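Local coordinates for protein dTDP-4-dehydrorhamnose reductase (Bacillus anthracis, PDB 3SC6) that reduces dTDP-4-dehydrorhamnose to dTDP-L-rhamnose with NADPH, probably as the last step of the dTDP-L-rhamnose pathway, at residues P188-L201 against F267-F280. Numbering follows the deposited sequence.
Sequences PTYVADLNVMINKL and FLQMPSWEEGLERF
Tyr190, at the N-cap of helix 191-201, lies against Gly276 and Phe280 of helix 273-280. With CG anti to the backbone N (chi1 172°), its ring reaches across to the other segment. CB and CG pass the carbonyl of Gly276, and CD2 comes 3.3 Å from Gly276 O. Further out, CE2 and CZ pack on the backbone of Phe280, whose CA covers one ring face, while CD1 and CE1 both face Phe280 CD1, CE1 the nearer at 3.8 Å. The rings form a T-shaped pair, planes 80° apart, the edge of Phe280 turned to the face of Tyr190. At the tip, OH hydrogen-bonds Glu283 and Lys159. Ala192 CB packs toward the rim of the ring face opposite Phe280 CA and touches the guanidinium of Arg279. That group meets Asp193 in a salt bridge near its plane; NH1 and OD1 are modelled too close for exact geometry to be relied on. Glu283 pairs with NH2. The other carboxylate oxygen, Asp193 OD2, faces Pro271 CG and Gly276 CA. In this Rossmann-fold reductase, strand 185-190 runs into helix 191-201, whose Leu194 side chain is about 6 Å from the bound NADP; residues 267-272 run antiparallel alongside the helix, and helix 273-280 then turns across its N-terminal end, the short axes at 104°. Along the helix the contact becomes apolar. Met270, bent at chi2 and chi3, brings CE to Asp193 CB at 3.6 Å, while Met197 CE meets Met270 SD. Met197 SD makes an oblique Met-aromatic contact with Phe267, 4.8 Å from the ring centroid, and Leu201 CD2 packs 3.4 Å from Phe267 CZ.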
ATOM      1  N   PRO A 188      -1.510  10.618  -3.682  1.00 61.50           N
ATOM      2  CA  PRO A 188      -2.516   9.586  -3.911  1.00 60.60           C
ATOM      3  C   PRO A 188      -2.026   8.537  -4.892  1.00 59.53           C
ATOM      4  O   PRO A 188      -1.550   8.881  -5.971  1.00 60.46           O
ATOM      5  CB  PRO A 188      -3.687  10.364  -4.517  1.00 61.65           C
ATOM      6  CG  PRO A 188      -3.501  11.762  -4.063  1.00 62.59           C
ATOM      7  CD  PRO A 188      -2.039  11.974  -3.900  1.00 62.91           C
ATOM      8  N   THR A 189      -2.147   7.268  -4.521  1.00 57.64           N
ATOM      9  CA  THR A 189      -1.709   6.179  -5.378  1.00 56.34           C
ATOM     10  C   THR A 189      -2.842   5.222  -5.716  1.00 55.67           C
ATOM     11  O   THR A 189      -3.413   4.587  -4.832  1.00 55.30           O
ATOM     12  CB  THR A 189      -0.582   5.380  -4.713  1.00 55.49           C
ATOM     13  OG1 THR A 189       0.537   6.244  -4.478  1.00 56.02           O
ATOM     14  CG2 THR A 189      -0.155   4.231  -5.598  1.00 54.33           C
ATOM     15  N   TYR A 190      -3.161   5.125  -7.003  1.00 55.29           N
ATOM     16  CA  TYR A 190      -4.224   4.236  -7.464  1.00 54.75           C
ATOM     17  C   TYR A 190      -3.732   2.810  -7.697  1.00 53.27           C
ATOM     18  O   TYR A 190      -2.850   2.564  -8.515  1.00 53.15           O
ATOM     19  CB  TYR A 190      -4.937   4.825  -8.688  1.00 56.16           C
ATOM     20  CG  TYR A 190      -5.929   3.892  -9.343  1.00 56.80           C
ATOM     21  CD1 TYR A 190      -6.820   3.148  -8.587  1.00 57.86           C
ATOM     22  CD2 TYR A 190      -6.065   3.857 -10.724  1.00 59.61           C
ATOM     23  CE1 TYR A 190      -7.742   2.312  -9.187  1.00 58.77           C
ATOM     24  CE2 TYR A 190      -7.000   3.043 -11.331  1.00 59.97           C
ATOM     25  CZ  TYR A 190      -7.833   2.272 -10.556  1.00 59.42           C
ATOM     26  OH  TYR A 190      -8.762   1.457 -11.151  1.00 62.07           O
ATOM     27  N   VAL A 191      -4.324   1.885  -6.944  1.00 51.85           N
ATOM     28  CA  VAL A 191      -3.996   0.459  -7.004  1.00 50.54           C
ATOM     29  C   VAL A 191      -3.650  -0.060  -8.396  1.00 50.42           C
ATOM     30  O   VAL A 191      -2.681  -0.789  -8.556  1.00 50.39           O
ATOM     31  CB  VAL A 191      -5.148  -0.395  -6.425  1.00 50.84           C
ATOM     32  CG1 VAL A 191      -4.853  -1.870  -6.585  1.00 51.12           C
ATOM     33  CG2 VAL A 191      -5.386  -0.051  -4.956  1.00 49.73           C
ATOM     34  N   ALA A 192      -4.433   0.304  -9.403  1.00 51.42           N
ATOM     35  CA  ALA A 192      -4.160  -0.160 -10.764  1.00 52.21           C
ATOM     36  C   ALA A 192      -2.740   0.183 -11.200  1.00 52.04           C
ATOM     37  O   ALA A 192      -2.072  -0.650 -11.810  1.00 52.95           O
ATOM     38  CB  ALA A 192      -5.164   0.396 -11.741  1.00 53.34           C
ATOM     39  N   ASP A 193      -2.286   1.403 -10.904  1.00 51.71           N
ATOM     40  CA  ASP A 193      -0.925   1.822 -11.273  1.00 52.33           C
ATOM     41  C   ASP A 193       0.118   1.060 -10.447  1.00 51.00           C
ATOM     42  O   ASP A 193       1.201   0.734 -10.945  1.00 51.52           O
ATOM     43  CB  ASP A 193      -0.723   3.338 -11.112  1.00 52.87           C
ATOM     44  CG  ASP A 193      -1.594   4.161 -12.058  1.00 56.68           C
ATOM     45  OD1 ASP A 193      -2.288   3.573 -12.912  1.00 59.84           O
ATOM     46  OD2 ASP A 193      -1.561   5.408 -11.961  1.00 60.43           O
ATOM     47  N   LEU A 194      -0.207   0.787  -9.186  1.00 49.25           N
ATOM     48  CA  LEU A 194       0.699   0.059  -8.313  1.00 48.33           C
ATOM     49  C   LEU A 194       0.845  -1.373  -8.823  1.00 48.28           C
ATOM     50  O   LEU A 194       1.959  -1.883  -8.969  1.00 47.43           O
ATOM     51  CB  LEU A 194       0.173   0.045  -6.874  1.00 47.68           C
ATOM     52  CG  LEU A 194       1.043  -0.717  -5.872  1.00 47.15           C
ATOM     53  CD1 LEU A 194       2.451  -0.146  -5.859  1.00 46.77           C
ATOM     54  CD2 LEU A 194       0.435  -0.679  -4.480  1.00 46.51           C
ATOM     55  N   ASN A 195      -0.288  -2.018  -9.095  1.00 48.67           N
ATOM     56  CA  ASN A 195      -0.280  -3.394  -9.589  1.00 49.48           C
ATOM     57  C   ASN A 195       0.522  -3.525 -10.870  1.00 49.95           C
ATOM     58  O   ASN A 195       1.189  -4.536 -11.081  1.00 49.90           O
ATOM     59  CB  ASN A 195      -1.705  -3.919  -9.777  1.00 50.42           C
ATOM     60  CG  ASN A 195      -2.472  -4.017  -8.464  1.00 51.30           C
ATOM     61  OD1 ASN A 195      -1.881  -3.967  -7.379  1.00 50.81           O
ATOM     62  ND2 ASN A 195      -3.787  -4.198  -8.557  1.00 52.85           N
ATOM     63  N   VAL A 196       0.463  -2.505 -11.724  1.00 50.14           N
ATOM     64  CA  VAL A 196       1.206  -2.540 -12.973  1.00 50.92           C
ATOM     65  C   VAL A 196       2.688  -2.624 -12.663  1.00 50.33           C
ATOM     66  O   VAL A 196       3.422  -3.359 -13.316  1.00 50.99           O
ATOM     67  CB  VAL A 196       0.943  -1.298 -13.855  1.00 52.03           C
ATOM     68  CG1 VAL A 196       1.860  -1.295 -15.063  1.00 51.85           C
ATOM     69  CG2 VAL A 196      -0.512  -1.239 -14.280  1.00 53.78           C
ATOM     70  N   MET A 197       3.120  -1.891 -11.639  1.00 49.66           N
ATOM     71  CA  MET A 197       4.528  -1.886 -11.255  1.00 49.11           C
ATOM     72  C   MET A 197       4.904  -3.192 -10.550  1.00 47.06           C
ATOM     73  O   MET A 197       5.975  -3.742 -10.794  1.00 47.54           O
ATOM     74  CB  MET A 197       4.839  -0.682 -10.365  1.00 48.79           C
ATOM     75  CG  MET A 197       6.316  -0.503 -10.077  1.00 50.05           C
ATOM     76  SD  MET A 197       7.254  -0.268 -11.616  1.00 55.58           S
ATOM     77  CE  MET A 197       6.465   1.200 -12.277  1.00 53.13           C
ATOM     78  N   ILE A 198       4.033  -3.682  -9.674  1.00 45.47           N
ATOM     79  CA  ILE A 198       4.297  -4.935  -8.961  1.00 44.51           C
ATOM     80  C   ILE A 198       4.508  -6.035  -9.988  1.00 44.80           C
ATOM     81  O   ILE A 198       5.451  -6.821  -9.908  1.00 44.72           O
ATOM     82  CB  ILE A 198       3.116  -5.339  -8.045  1.00 44.08           C
ATOM     83  CG1 ILE A 198       2.914  -4.301  -6.940  1.00 43.73           C
ATOM     84  CG2 ILE A 198       3.379  -6.687  -7.407  1.00 43.10           C
ATOM     85  CD1 ILE A 198       1.768  -4.608  -6.005  1.00 45.34           C
ATOM     86  N   ASN A 199       3.615  -6.061 -10.965  1.00 45.97           N
ATOM     87  CA  ASN A 199       3.650  -7.035 -12.041  1.00 47.31           C
ATOM     88  C   ASN A 199       5.013  -6.994 -12.757  1.00 46.98           C
ATOM     89  O   ASN A 199       5.590  -8.033 -13.071  1.00 47.21           O
ATOM     90  CB  ASN A 199       2.517  -6.716 -13.034  1.00 48.75           C
ATOM     91  CG  ASN A 199       2.381  -7.745 -14.128  1.00 50.52           C
ATOM     92  OD1 ASN A 199       2.821  -8.881 -13.988  1.00 53.44           O
ATOM     93  ND2 ASN A 199       1.705  -7.371 -15.202  1.00 56.50           N
ATOM     94  N   LYS A 200       5.527  -5.790 -12.996  1.00 46.68           N
ATOM     95  CA  LYS A 200       6.817  -5.623 -13.675  1.00 47.95           C
ATOM     96  C   LYS A 200       7.977  -6.140 -12.824  1.00 46.44           C
ATOM     97  O   LYS A 200       8.900  -6.767 -13.345  1.00 46.43           O
ATOM     98  CB  LYS A 200       7.011  -4.157 -14.094  1.00 49.12           C
ATOM     99  CG  LYS A 200       5.929  -3.676 -15.088  1.00 52.89           C
ATOM    100  CD  LYS A 200       6.015  -2.184 -15.453  1.00 57.39           C
ATOM    101  CE  LYS A 200       7.315  -1.805 -16.139  1.00 61.26           C
ATOM    102  NZ  LYS A 200       7.520  -2.535 -17.429  1.00 65.73           N
ATOM    103  N   LEU A 201       7.918  -5.902 -11.515  1.00 45.46           N
ATOM    104  CA  LEU A 201       8.973  -6.362 -10.602  1.00 44.85           C
ATOM    105  C   LEU A 201       9.035  -7.882 -10.437  1.00 44.61           C
ATOM    106  O   LEU A 201      10.124  -8.448 -10.357  1.00 44.05           O
ATOM    107  CB  LEU A 201       8.817  -5.726  -9.217  1.00 44.24           C
ATOM    108  CG  LEU A 201       8.993  -4.211  -9.080  1.00 45.33           C
ATOM    109  CD1 LEU A 201       8.628  -3.753  -7.673  1.00 45.24           C
ATOM    110  CD2 LEU A 201      10.422  -3.797  -9.443  1.00 44.89           C
ATOM    111  N   PHE A 267      13.133   1.152 -14.902  1.00 65.19           N
ATOM    112  CA  PHE A 267      11.676   1.234 -14.980  1.00 65.85           C
ATOM    113  C   PHE A 267      11.252   2.666 -15.268  1.00 67.69           C
ATOM    114  O   PHE A 267      11.947   3.611 -14.890  1.00 67.99           O
ATOM    115  CB  PHE A 267      11.015   0.796 -13.672  1.00 64.16           C
ATOM    116  CG  PHE A 267      11.332  -0.611 -13.257  1.00 64.52           C
ATOM    117  CD1 PHE A 267      12.332  -0.865 -12.337  1.00 65.20           C
ATOM    118  CD2 PHE A 267      10.630  -1.677 -13.787  1.00 66.15           C
ATOM    119  CE1 PHE A 267      12.618  -2.156 -11.943  1.00 65.29           C
ATOM    120  CE2 PHE A 267      10.914  -2.970 -13.403  1.00 66.12           C
ATOM    121  CZ  PHE A 267      11.911  -3.210 -12.480  1.00 65.83           C
ATOM    122  N   LEU A 268      10.115   2.828 -15.944  1.00 69.25           N
ATOM    123  CA  LEU A 268       9.610   4.159 -16.259  1.00 71.50           C
ATOM    124  C   LEU A 268       8.913   4.736 -15.032  1.00 70.92           C
ATOM    125  O   LEU A 268       8.520   3.999 -14.122  1.00 69.66           O
ATOM    126  CB  LEU A 268       8.649   4.136 -17.452  1.00 73.05           C
ATOM    127  CG  LEU A 268       9.215   3.682 -18.800  1.00 75.29           C
ATOM    128  CD1 LEU A 268       8.110   3.671 -19.847  1.00 76.85           C
ATOM    129  CD2 LEU A 268      10.365   4.583 -19.241  1.00 76.23           C
ATOM    130  N   GLN A 269       8.759   6.054 -15.013  1.00 72.45           N
ATOM    131  CA  GLN A 269       8.113   6.729 -13.896  1.00 72.11           C
ATOM    132  C   GLN A 269       6.619   6.458 -13.839  1.00 70.66           C
ATOM    133  O   GLN A 269       5.969   6.249 -14.863  1.00 71.41           O
ATOM    134  CB  GLN A 269       8.348   8.243 -13.970  1.00 74.16           C
ATOM    135  CG  GLN A 269       9.814   8.654 -13.896  1.00 77.81           C
ATOM    136  CD  GLN A 269      10.006  10.163 -13.962  1.00 83.27           C
ATOM    137  OE1 GLN A 269       9.041  10.925 -14.060  1.00 84.75           O
ATOM    138  NE2 GLN A 269      11.262  10.600 -13.912  1.00 86.48           N
ATOM    139  N   MET A 270       6.092   6.457 -12.620  1.00 68.65           N
ATOM    140  CA  MET A 270       4.680   6.231 -12.374  1.00 67.48           C
ATOM    141  C   MET A 270       3.907   7.433 -12.889  1.00 68.40           C
ATOM    142  O   MET A 270       4.474   8.517 -13.044  1.00 69.52           O
ATOM    143  CB  MET A 270       4.434   6.127 -10.864  1.00 65.96           C
ATOM    144  CG  MET A 270       5.090   4.949 -10.165  1.00 64.63           C
ATOM    145  SD  MET A 270       4.383   3.366 -10.638  1.00 63.54           S
ATOM    146  CE  MET A 270       2.698   3.570 -10.064  1.00 61.62           C
ATOM    147  N   PRO A 271       2.612   7.248 -13.184  1.00 67.76           N
ATOM    148  CA  PRO A 271       1.839   8.386 -13.654  1.00 68.18           C
ATOM    149  C   PRO A 271       1.617   9.338 -12.485  1.00 67.33           C
ATOM    150  O   PRO A 271       1.858   8.962 -11.336  1.00 65.83           O
ATOM    151  CB  PRO A 271       0.506   7.764 -14.088  1.00 68.22           C
ATOM    152  CG  PRO A 271       0.767   6.304 -14.229  1.00 68.02           C
ATOM    153  CD  PRO A 271       1.859   5.984 -13.271  1.00 67.32           C
ATOM    154  N   SER A 272       1.169  10.558 -12.763  1.00 67.92           N
ATOM    155  CA  SER A 272       0.923  11.524 -11.700  1.00 66.88           C
ATOM    156  C   SER A 272      -0.343  11.106 -10.962  1.00 65.43           C
ATOM    157  O   SER A 272      -1.181  10.402 -11.519  1.00 64.96           O
ATOM    158  CB  SER A 272       0.757  12.924 -12.277  1.00 68.19           C
ATOM    159  OG  SER A 272      -0.336  12.961 -13.173  1.00 68.94           O
ATOM    160  N   TRP A 273      -0.475  11.528  -9.706  1.00 64.75           N
ATOM    161  CA  TRP A 273      -1.654  11.184  -8.911  1.00 63.85           C
ATOM    162  C   TRP A 273      -2.881  11.720  -9.624  1.00 65.56           C
ATOM    163  O   TRP A 273      -3.953  11.115  -9.602  1.00 65.15           O
ATOM    164  CB  TRP A 273      -1.570  11.781  -7.503  1.00 63.18           C
ATOM    165  CG  TRP A 273      -1.516  13.286  -7.469  1.00 62.61           C
ATOM    166  CD1 TRP A 273      -0.398  14.069  -7.457  1.00 63.00           C
ATOM    167  CD2 TRP A 273      -2.631  14.181  -7.447  1.00 61.36           C
ATOM    168  NE1 TRP A 273      -0.749  15.397  -7.426  1.00 62.12           N
ATOM    169  CE2 TRP A 273      -2.114  15.492  -7.419  1.00 62.07           C
ATOM    170  CE3 TRP A 273      -4.018  14.002  -7.451  1.00 60.74           C
ATOM    171  CZ2 TRP A 273      -2.936  16.616  -7.391  1.00 62.39           C
ATOM    172  CZ3 TRP A 273      -4.830  15.119  -7.423  1.00 60.72           C
ATOM    173  CH2 TRP A 273      -4.288  16.409  -7.393  1.00 61.36           C
ATOM    174  N   GLU A 274      -2.689  12.866 -10.263  1.00 67.92           N
ATOM    175  CA  GLU A 274      -3.726  13.551 -11.010  1.00 70.07           C
ATOM    176  C   GLU A 274      -4.178  12.646 -12.142  1.00 70.13           C
ATOM    177  O   GLU A 274      -5.370  12.484 -12.397  1.00 70.20           O
ATOM    178  CB  GLU A 274      -3.141  14.842 -11.583  1.00 72.23           C
ATOM    179  CG  GLU A 274      -2.592  15.772 -10.510  1.00 74.72           C
ATOM    180  CD  GLU A 274      -1.922  17.007 -11.062  1.00 80.40           C
ATOM    181  OE1 GLU A 274      -1.815  17.133 -12.302  1.00 86.08           O
ATOM    182  OE2 GLU A 274      -1.478  17.846 -10.248  1.00 81.57           O
ATOM    183  N   GLU A 275      -3.196  12.052 -12.804  1.00 70.30           N
ATOM    184  CA  GLU A 275      -3.425  11.152 -13.920  1.00 71.10           C
ATOM    185  C   GLU A 275      -3.883   9.771 -13.439  1.00 69.71           C
ATOM    186  O   GLU A 275      -4.619   9.073 -14.136  1.00 69.86           O
ATOM    187  CB  GLU A 275      -2.142  11.065 -14.742  1.00 71.65           C
ATOM    188  CG  GLU A 275      -2.212  10.204 -15.963  1.00 73.66           C
ATOM    189  CD  GLU A 275      -0.917  10.239 -16.742  1.00 76.74           C
ATOM    190  OE1 GLU A 275      -0.827   9.545 -17.776  1.00 79.86           O
ATOM    191  OE2 GLU A 275       0.010  10.969 -16.321  1.00 76.44           O
ATOM    192  N   GLY A 276      -3.446   9.382 -12.243  1.00 68.49           N
ATOM    193  CA  GLY A 276      -3.824   8.092 -11.672  1.00 67.49           C
ATOM    194  C   GLY A 276      -5.295   8.105 -11.300  1.00 67.64           C
ATOM    195  O   GLY A 276      -5.981   7.084 -11.389  1.00 67.31           O
ATOM    196  N   LEU A 277      -5.771   9.277 -10.885  1.00 68.23           N
ATOM    197  CA  LEU A 277      -7.162   9.469 -10.495  1.00 68.77           C
ATOM    198  C   LEU A 277      -8.082   9.435 -11.715  1.00 70.90           C
ATOM    199  O   LEU A 277      -9.236   9.029 -11.612  1.00 70.50           O
ATOM    200  CB  LEU A 277      -7.315  10.805  -9.761  1.00 68.89           C
ATOM    201  CG  LEU A 277      -8.708  11.196  -9.259  1.00 68.12           C
ATOM    202  CD1 LEU A 277      -9.284  10.140  -8.324  1.00 65.70           C
ATOM    203  CD2 LEU A 277      -8.648  12.544  -8.566  1.00 66.95           C
ATOM    204  N   GLU A 278      -7.577   9.862 -12.869  1.00 73.21           N
ATOM    205  CA  GLU A 278      -8.387   9.860 -14.079  1.00 76.23           C
ATOM    206  C   GLU A 278      -8.831   8.456 -14.426  1.00 76.72           C
ATOM    207  O   GLU A 278     -10.022   8.196 -14.596  1.00 77.60           O
ATOM    208  CB  GLU A 278      -7.617  10.401 -15.288  1.00 78.12           C
ATOM    209  CG  GLU A 278      -7.130  11.828 -15.189  1.00 81.01           C
ATOM    210  CD  GLU A 278      -6.415  12.275 -16.458  1.00 85.16           C
ATOM    211  OE1 GLU A 278      -6.393  11.497 -17.439  1.00 85.44           O
ATOM    212  OE2 GLU A 278      -5.888  13.407 -16.482  1.00 88.92           O
ATOM    213  N   ARG A 279      -7.864   7.546 -14.513  1.00 76.72           N
ATOM    214  CA  ARG A 279      -8.158   6.160 -14.864  1.00 77.50           C
ATOM    215  C   ARG A 279      -9.057   5.472 -13.825  1.00 76.52           C
ATOM    216  O   ARG A 279      -9.621   4.413 -14.094  1.00 77.11           O
ATOM    217  CB  ARG A 279      -6.863   5.391 -15.212  1.00 77.30           C
ATOM    218  CG  ARG A 279      -7.092   3.984 -15.766  1.00 79.41           C
ATOM    219  CD  ARG A 279      -5.822   3.386 -16.409  1.00 80.42           C
ATOM    220  NE  ARG A 279      -4.690   3.120 -15.522  1.00 79.32           N
ATOM    221  CZ  ARG A 279      -4.423   1.935 -14.968  1.00 79.17           C
ATOM    222  NH1 ARG A 279      -3.358   1.792 -14.188  1.00 78.16           N
ATOM    223  NH2 ARG A 279      -5.200   0.882 -15.205  1.00 79.02           N
ATOM    224  N   PHE A 280      -9.205   6.089 -12.654  1.00 75.52           N
ATOM    225  CA  PHE A 280     -10.062   5.540 -11.610  1.00 74.86           C
ATOM    226  C   PHE A 280     -11.518   5.672 -12.037  1.00 76.67           C
ATOM    227  O   PHE A 280     -12.277   4.706 -11.978  1.00 77.03           O
ATOM    228  CB  PHE A 280      -9.863   6.253 -10.278  1.00 73.50           C
ATOM    229  CG  PHE A 280     -10.836   5.822  -9.229  1.00 73.00           C
ATOM    230  CD1 PHE A 280     -10.576   4.730  -8.425  1.00 73.08           C
ATOM    231  CD2 PHE A 280     -12.028   6.509  -9.056  1.00 74.13           C
ATOM    232  CE1 PHE A 280     -11.486   4.329  -7.464  1.00 73.64           C
ATOM    233  CE2 PHE A 280     -12.941   6.116  -8.097  1.00 74.42           C
ATOM    234  CZ  PHE A 280     -12.670   5.024  -7.298  1.00 74.12           C
TER